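ATP-dependent zinc metalloprotease FtsH (PDB 4M8A) probably acts as a processive, ATP-dependent zinc metalloprotease on cytoplasmic and membrane proteins, contributing to quality control of integral membrane proteins, with this chain as its periplasmic domain. Local coordinates at residues S5-Y9 with R42-A48; F12-E17 with K60-I66. The contacts are given in a common frame with arbitrary orientation. Numbering follows the deposited sequence.

Contact 1: S5-Y9 with R42-A48; sequences SKLSY and RVYEVDA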
loop_
_atom_site.group_PDB
_atom_site.type_symbol
_atom_site.label_atom_id
_atom_site.label_comp_id
_atom_site.label_asym_id
_atom_site.label_seq_id
_atom_site.Cartn_x
_atom_site.Cartn_y
_atom_site.Cartn_z
ATOM N N SER B 5 -23.457 16.582 2.729
ATOM C CA SER B 5 -23.308 17.271 1.448
ATOM C C SER B 5 -23.074 16.283 0.302
ATOM O O SER B 5 -22.301 15.332 0.419
ATOM C CB SER B 5 -22.164 18.280 1.520
ATOM O OG SER B 5 -22.455 19.301 2.459
ATOM N N LYS B 6 -23.748 16.501 -0.818
ATOM C CA LYS B 6 -23.547 15.643 -1.977
ATOM C C LYS B 6 -22.109 15.791 -2.464
ATOM O O LYS B 6 -21.585 16.900 -2.545
ATOM C CB LYS B 6 -24.540 16.025 -3.080
ATOM C CG LYS B 6 -24.381 15.269 -4.397
ATOM C CD LYS B 6 -24.662 13.777 -4.236
ATOM C CE LYS B 6 -24.815 13.082 -5.596
ATOM N NZ LYS B 6 -23.536 12.995 -6.368
ATOM N N LEU B 7 -21.471 14.664 -2.761
ATOM C CA LEU B 7 -20.089 14.641 -3.213
ATOM C C LEU B 7 -19.987 13.665 -4.386
ATOM O O LEU B 7 -20.478 12.540 -4.309
ATOM C CB LEU B 7 -19.198 14.186 -2.052
ATOM C CG LEU B 7 -17.698 14.045 -2.265
ATOM C CD1 LEU B 7 -17.084 15.410 -2.486
ATOM C CD2 LEU B 7 -17.072 13.373 -1.052
ATOM N N SER B 8 -19.369 14.084 -5.481
ATOM C CA SER B 8 -19.238 13.191 -6.631
ATOM C C SER B 8 -18.241 12.077 -6.312
ATOM O O SER B 8 -17.375 12.227 -5.437
ATOM C CB SER B 8 -18.788 13.963 -7.888
ATOM O OG SER B 8 -17.414 14.320 -7.801
ATOM N N TYR B 9 -18.347 10.967 -7.032
ATOM C CA TYR B 9 -17.376 9.895 -6.885
ATOM C C TYR B 9 -15.958 10.391 -7.192
ATOM O O TYR B 9 -15.012 10.082 -6.466
ATOM C CB TYR B 9 -17.756 8.659 -7.724
ATOM C CG TYR B 9 -16.827 7.503 -7.448
ATOM C CD1 TYR B 9 -16.899 6.797 -6.250
ATOM C CD2 TYR B 9 -15.849 7.145 -8.357
ATOM C CE1 TYR B 9 -16.036 5.761 -5.984
ATOM C CE2 TYR B 9 -14.972 6.094 -8.089
ATOM C CZ TYR B 9 -15.073 5.414 -6.900
ATOM O OH TYR B 9 -14.206 4.385 -6.598
ATOM N N ARG B 42 -16.897 17.031 8.901
ATOM C CA ARG B 42 -17.944 17.091 7.892
ATOM C C ARG B 42 -18.317 15.686 7.439
ATOM O O ARG B 42 -17.569 14.718 7.632
ATOM C CB ARG B 42 -17.514 17.933 6.688
ATOM C CG ARG B 42 -17.396 19.428 6.983
ATOM C CD ARG B 42 -17.342 20.253 5.699
ATOM N NE ARG B 42 -18.592 20.185 4.936
ATOM C CZ ARG B 42 -18.761 20.708 3.722
ATOM N NH1 ARG B 42 -17.759 21.335 3.118
ATOM N NH2 ARG B 42 -19.932 20.598 3.105
ATOM N N VAL B 43 -19.497 15.576 6.853
ATOM C CA VAL B 43 -19.964 14.316 6.299
ATOM C C VAL B 43 -20.546 14.575 4.914
ATOM O O VAL B 43 -21.202 15.594 4.671
ATOM C CB VAL B 43 -20.965 13.590 7.229
ATOM C CG1 VAL B 43 -22.237 14.419 7.427
ATOM C CG2 VAL B 43 -21.320 12.221 6.664
ATOM N N TYR B 44 -20.266 13.650 4.004
ATOM C CA TYR B 44 -20.670 13.745 2.618
ATOM C C TYR B 44 -21.377 12.470 2.218
ATOM O O TYR B 44 -21.117 11.399 2.777
ATOM C CB TYR B 44 -19.442 13.927 1.726
ATOM C CG TYR B 44 -18.664 15.182 2.017
ATOM C CD1 TYR B 44 -19.008 16.384 1.411
ATOM C CD2 TYR B 44 -17.606 15.177 2.924
ATOM C CE1 TYR B 44 -18.303 17.538 1.677
ATOM C CE2 TYR B 44 -16.900 16.331 3.206
ATOM C CZ TYR B 44 -17.249 17.512 2.579
ATOM O OH TYR B 44 -16.547 18.680 2.843
ATOM N N GLU B 45 -22.253 12.582 1.230
ATOM C CA GLU B 45 -22.951 11.442 0.673
ATOM C C GLU B 45 -22.524 11.242 -0.779
ATOM O O GLU B 45 -22.617 12.162 -1.600
ATOM C CB GLU B 45 -24.467 11.673 0.785
ATOM C CG GLU B 45 -25.326 10.728 -0.007
ATOM C CD GLU B 45 -26.812 10.962 0.223
ATOM O OE1 GLU B 45 -27.194 11.400 1.335
ATOM O OE2 GLU B 45 -27.595 10.713 -0.716
ATOM N N VAL B 46 -22.047 10.040 -1.083
ATOM C CA VAL B 46 -21.592 9.709 -2.422
ATOM C C VAL B 46 -22.457 8.568 -2.959
ATOM O O VAL B 46 -22.443 7.450 -2.423
ATOM C CB VAL B 46 -20.112 9.252 -2.432
ATOM C CG1 VAL B 46 -19.651 8.986 -3.873
ATOM C CG2 VAL B 46 -19.219 10.280 -1.757
ATOM N N ASP B 47 -23.202 8.840 -4.024
ATOM C CA ASP B 47 -24.044 7.818 -4.637
ATOM C C ASP B 47 -23.176 7.020 -5.598
ATOM O O ASP B 47 -22.849 7.498 -6.685
ATOM C CB ASP B 47 -25.218 8.478 -5.368
ATOM C CG ASP B 47 -26.254 7.473 -5.867
ATOM O OD1 ASP B 47 -25.916 6.282 -6.083
ATOM O OD2 ASP B 47 -27.418 7.881 -6.053
ATOM N N ALA B 48 -22.773 5.821 -5.187
ATOM C CA ALA B 48 -21.787 5.049 -5.951
ATOM C C ALA B 48 -21.973 3.550 -5.742
ATOM O O ALA B 48 -21.161 2.919 -5.063
ATOM C CB ALA B 48 -20.360 5.456 -5.559
HETATM O O HOH W 1 -21.230 9.664 -7.105
#
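Backbone polar groups pair first along this contact. S5 N donates to V43 O (3.1 Å), S5 O accepts from E45 N (2.9 Å), and L7 N donates to E45 O (3.0 Å). K6 and E45 thus form a single parallel bridge, with E45 giving its N to the residue before K6 and its O to the residue after. The O of L7 finds no amide across the gap; V46 CA approaches it at 3.6 Å in a CA-H...O contact, and Y44 CA similarly lies 3.2 Å from S5 O. The N-terminal segment therefore runs along the outer edge of strand 43-47, whose other edge is hydrogen-bonded to strand 33-38 in the mixed sheet of the FtsH periplasmic domain. At one end R42 NH2 donates a weak bond to S5 OG (2.9 Å). At the other the chains diverge and a water bridges them, donating to D47 O (2.7 Å) and weakly accepting from Y9 N (3.2 Å). S8 is the N-cap of helix 9-17, its hydroxyl bonded to S11 N, while D47 OD1 makes a salt bridge to R72 of a neighbouring subunit. With its CA-to-CB bond pointing toward the strand, L7 packs CD2 on Y44 CB (3.7 Å) and V46 CG2 (3.8 Å), and Y9 CD1 rests 3.8 Å from A48 CB.

Contact 2: F12-E17 with K60-I66; sequences FVQMVE and KLVSKGI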
loop_
_atom_site.group_PDB
_atom_site.type_symbol
_atom_site.label_atom_id
_atom_site.label_comp_id
_atom_site.label_asym_id
_atom_site.label_seq_id
_atom_site.Cartn_x
_atom_site.Cartn_y
_atom_site.Cartn_z
ATOM N N PHE B 12 -14.673 12.358 -4.321
ATOM C CA PHE B 12 -14.404 11.429 -3.227
ATOM C C PHE B 12 -13.030 10.794 -3.397
ATOM O O PHE B 12 -12.227 10.778 -2.464
ATOM C CB PHE B 12 -15.482 10.342 -3.184
ATOM C CG PHE B 12 -15.107 9.133 -2.364
ATOM C CD1 PHE B 12 -14.885 9.235 -0.998
ATOM C CD2 PHE B 12 -14.994 7.887 -2.967
ATOM C CE1 PHE B 12 -14.537 8.115 -0.248
ATOM C CE2 PHE B 12 -14.657 6.765 -2.228
ATOM C CZ PHE B 12 -14.430 6.874 -0.863
ATOM N N VAL B 13 -12.760 10.267 -4.589
ATOM C CA VAL B 13 -11.451 9.684 -4.869
ATOM C C VAL B 13 -10.347 10.721 -4.665
ATOM O O VAL B 13 -9.305 10.408 -4.076
ATOM C CB VAL B 13 -11.397 9.046 -6.278
ATOM C CG1 VAL B 13 -10.001 8.607 -6.614
ATOM C CG2 VAL B 13 -12.367 7.871 -6.355
ATOM N N GLN B 14 -10.608 11.953 -5.124
ATOM C CA GLN B 14 -9.724 13.121 -4.942
ATOM C C GLN B 14 -9.360 13.360 -3.472
ATOM O O GLN B 14 -8.223 13.713 -3.137
ATOM C CB GLN B 14 -10.383 14.397 -5.508
ATOM C CG GLN B 14 -10.091 14.705 -6.981
ATOM C CD GLN B 14 -10.962 15.816 -7.593
ATOM O OE1 GLN B 14 -11.783 16.444 -6.921
ATOM N NE2 GLN B 14 -10.777 16.048 -8.887
ATOM N N MET B 15 -10.344 13.175 -2.602
ATOM C CA MET B 15 -10.172 13.346 -1.158
ATOM C C MET B 15 -9.378 12.214 -0.527
ATOM O O MET B 15 -8.541 12.437 0.353
ATOM C CB MET B 15 -11.528 13.480 -0.472
ATOM C CG MET B 15 -12.161 14.808 -0.735
ATOM S SD MET B 15 -13.814 14.887 -0.061
ATOM C CE MET B 15 -13.509 14.423 1.629
ATOM N N VAL B 16 -9.646 10.998 -0.978
ATOM C CA VAL B 16 -8.893 9.848 -0.509
ATOM C C VAL B 16 -7.409 9.984 -0.873
ATOM O O VAL B 16 -6.528 9.733 -0.037
ATOM C CB VAL B 16 -9.495 8.541 -1.063
ATOM C CG1 VAL B 16 -8.607 7.349 -0.722
ATOM C CG2 VAL B 16 -10.901 8.340 -0.509
ATOM N N GLU B 17 -7.139 10.422 -2.102
ATOM C CA GLU B 17 -5.776 10.473 -2.634
ATOM C C GLU B 17 -4.959 11.650 -2.130
ATOM O O GLU B 17 -3.732 11.646 -2.262
ATOM C CB GLU B 17 -5.797 10.508 -4.165
ATOM C CG GLU B 17 -6.404 9.287 -4.803
ATOM C CD GLU B 17 -6.380 9.342 -6.323
ATOM O OE1 GLU B 17 -6.247 10.450 -6.898
ATOM O OE2 GLU B 17 -6.495 8.270 -6.950
ATOM N N LYS B 60 -7.437 -0.227 -0.606
ATOM C CA LYS B 60 -6.773 1.082 -0.627
ATOM C C LYS B 60 -7.177 1.964 0.561
ATOM O O LYS B 60 -6.321 2.557 1.229
ATOM C CB LYS B 60 -7.078 1.820 -1.932
ATOM C CG LYS B 60 -6.545 3.254 -2.007
ATOM C CD LYS B 60 -6.933 3.899 -3.339
ATOM C CE LYS B 60 -6.700 5.403 -3.345
ATOM N NZ LYS B 60 -7.006 6.007 -4.680
ATOM N N LEU B 61 -8.479 2.080 0.809
ATOM C CA LEU B 61 -8.954 2.784 1.985
ATOM C C LEU B 61 -8.357 2.183 3.253
ATOM O O LEU B 61 -7.843 2.911 4.106
ATOM C CB LEU B 61 -10.477 2.706 2.055
ATOM C CG LEU B 61 -11.260 3.409 0.936
ATOM C CD1 LEU B 61 -12.736 3.092 1.084
ATOM C CD2 LEU B 61 -11.016 4.909 0.931
ATOM N N VAL B 62 -8.418 0.859 3.383
ATOM C CA VAL B 62 -7.901 0.217 4.593
ATOM C C VAL B 62 -6.399 0.460 4.783
ATOM O O VAL B 62 -5.926 0.742 5.897
ATOM C CB VAL B 62 -8.219 -1.306 4.609
ATOM C CG1 VAL B 62 -7.506 -2.006 5.775
ATOM C CG2 VAL B 62 -9.718 -1.527 4.684
ATOM N N SER B 63 -5.645 0.372 3.693
ATOM C CA SER B 63 -4.196 0.534 3.753
ATOM C C SER B 63 -3.817 1.954 4.186
ATOM O O SER B 63 -2.758 2.159 4.762
ATOM C CB SER B 63 -3.578 0.206 2.391
ATOM O OG SER B 63 -3.817 1.248 1.457
ATOM N N LYS B 64 -4.705 2.920 3.934
ATOM C CA LYS B 64 -4.487 4.305 4.349
ATOM C C LYS B 64 -4.885 4.536 5.794
ATOM O O LYS B 64 -4.652 5.610 6.350
ATOM C CB LYS B 64 -5.261 5.264 3.443
ATOM C CG LYS B 64 -4.727 5.296 2.022
ATOM C CD LYS B 64 -5.503 6.284 1.192
ATOM C CE LYS B 64 -5.499 7.641 1.873
ATOM N NZ LYS B 64 -4.130 8.227 1.950
ATOM N N GLY B 65 -5.475 3.520 6.407
ATOM C CA GLY B 65 -5.918 3.622 7.783
ATOM C C GLY B 65 -7.277 4.275 7.914
ATOM O O GLY B 65 -7.713 4.562 9.028
ATOM N N ILE B 66 -7.953 4.493 6.780
ATOM C CA ILE B 66 -9.314 5.036 6.788
ATOM C C ILE B 66 -10.235 3.964 7.347
ATOM O O ILE B 66 -10.095 2.787 7.020
ATOM C CB ILE B 66 -9.753 5.481 5.377
ATOM C CG1 ILE B 66 -8.882 6.662 4.919
ATOM C CG2 ILE B 66 -11.256 5.826 5.345
ATOM C CD1 ILE B 66 -8.973 6.964 3.446
#
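Apolar contacts centre on V16, the residue of helix 9-17 most covered here. Its CG2 meets L61 CD2 at 3.7 Å, while its CG1 reaches I66 CD1 (4.2 Å) and the aliphatic parts of two lysines, K60 at CE (3.8 Å) and K64 at CD (3.8 Å). K64 CE also comes within 3.0 Å of V16 O. F12 CZ adds a looser touch on L61 CD2 (4.3 Å); beyond it the F12 ring packs on V26, L34 and V36 of the sheet. Charge enters at the margin, where K60 NZ and E17 OE2 form a salt bridge with a weak hydrogen bond at 3.2 Å. Backbone bonds shape residues 60-66: G65, at positive phi, closes helix 55-63 in a Schellman motif, with I66 N bonded to L61 O (3.1 Å) and G65 N to V62 O (2.9 Å), and the turn brings I66 back toward V16. Helix 9-17 thus meets helix 55-63 and the turn after it chiefly through aliphatic surfaces, with the charges of K60 and E17 paired at the margin.

Overall arrangement
From the N terminus, residues 5-9 enter contact 1 and lead directly into helix 9-17, whose residues 12-17 enter contact 2. The chain then forms strands 23-29 and 33-38 before strand 43-47 closes the first loop at contact 1. Helix 55-63 and the turn after it close the second at contact 2, just ahead of strand 67-71. The segments alternate, so the two closures cross rather than nest. Their centres are 14 Å apart, on opposite sides of the chain's centre, yet they touch: L7 CD2 lies 3.7 Å from M15 SD, and V46 CG2 4.0 Å from F12 CB. Helix 9-17 thereby connects the 43-47 edge of the sheet with helix 55-63.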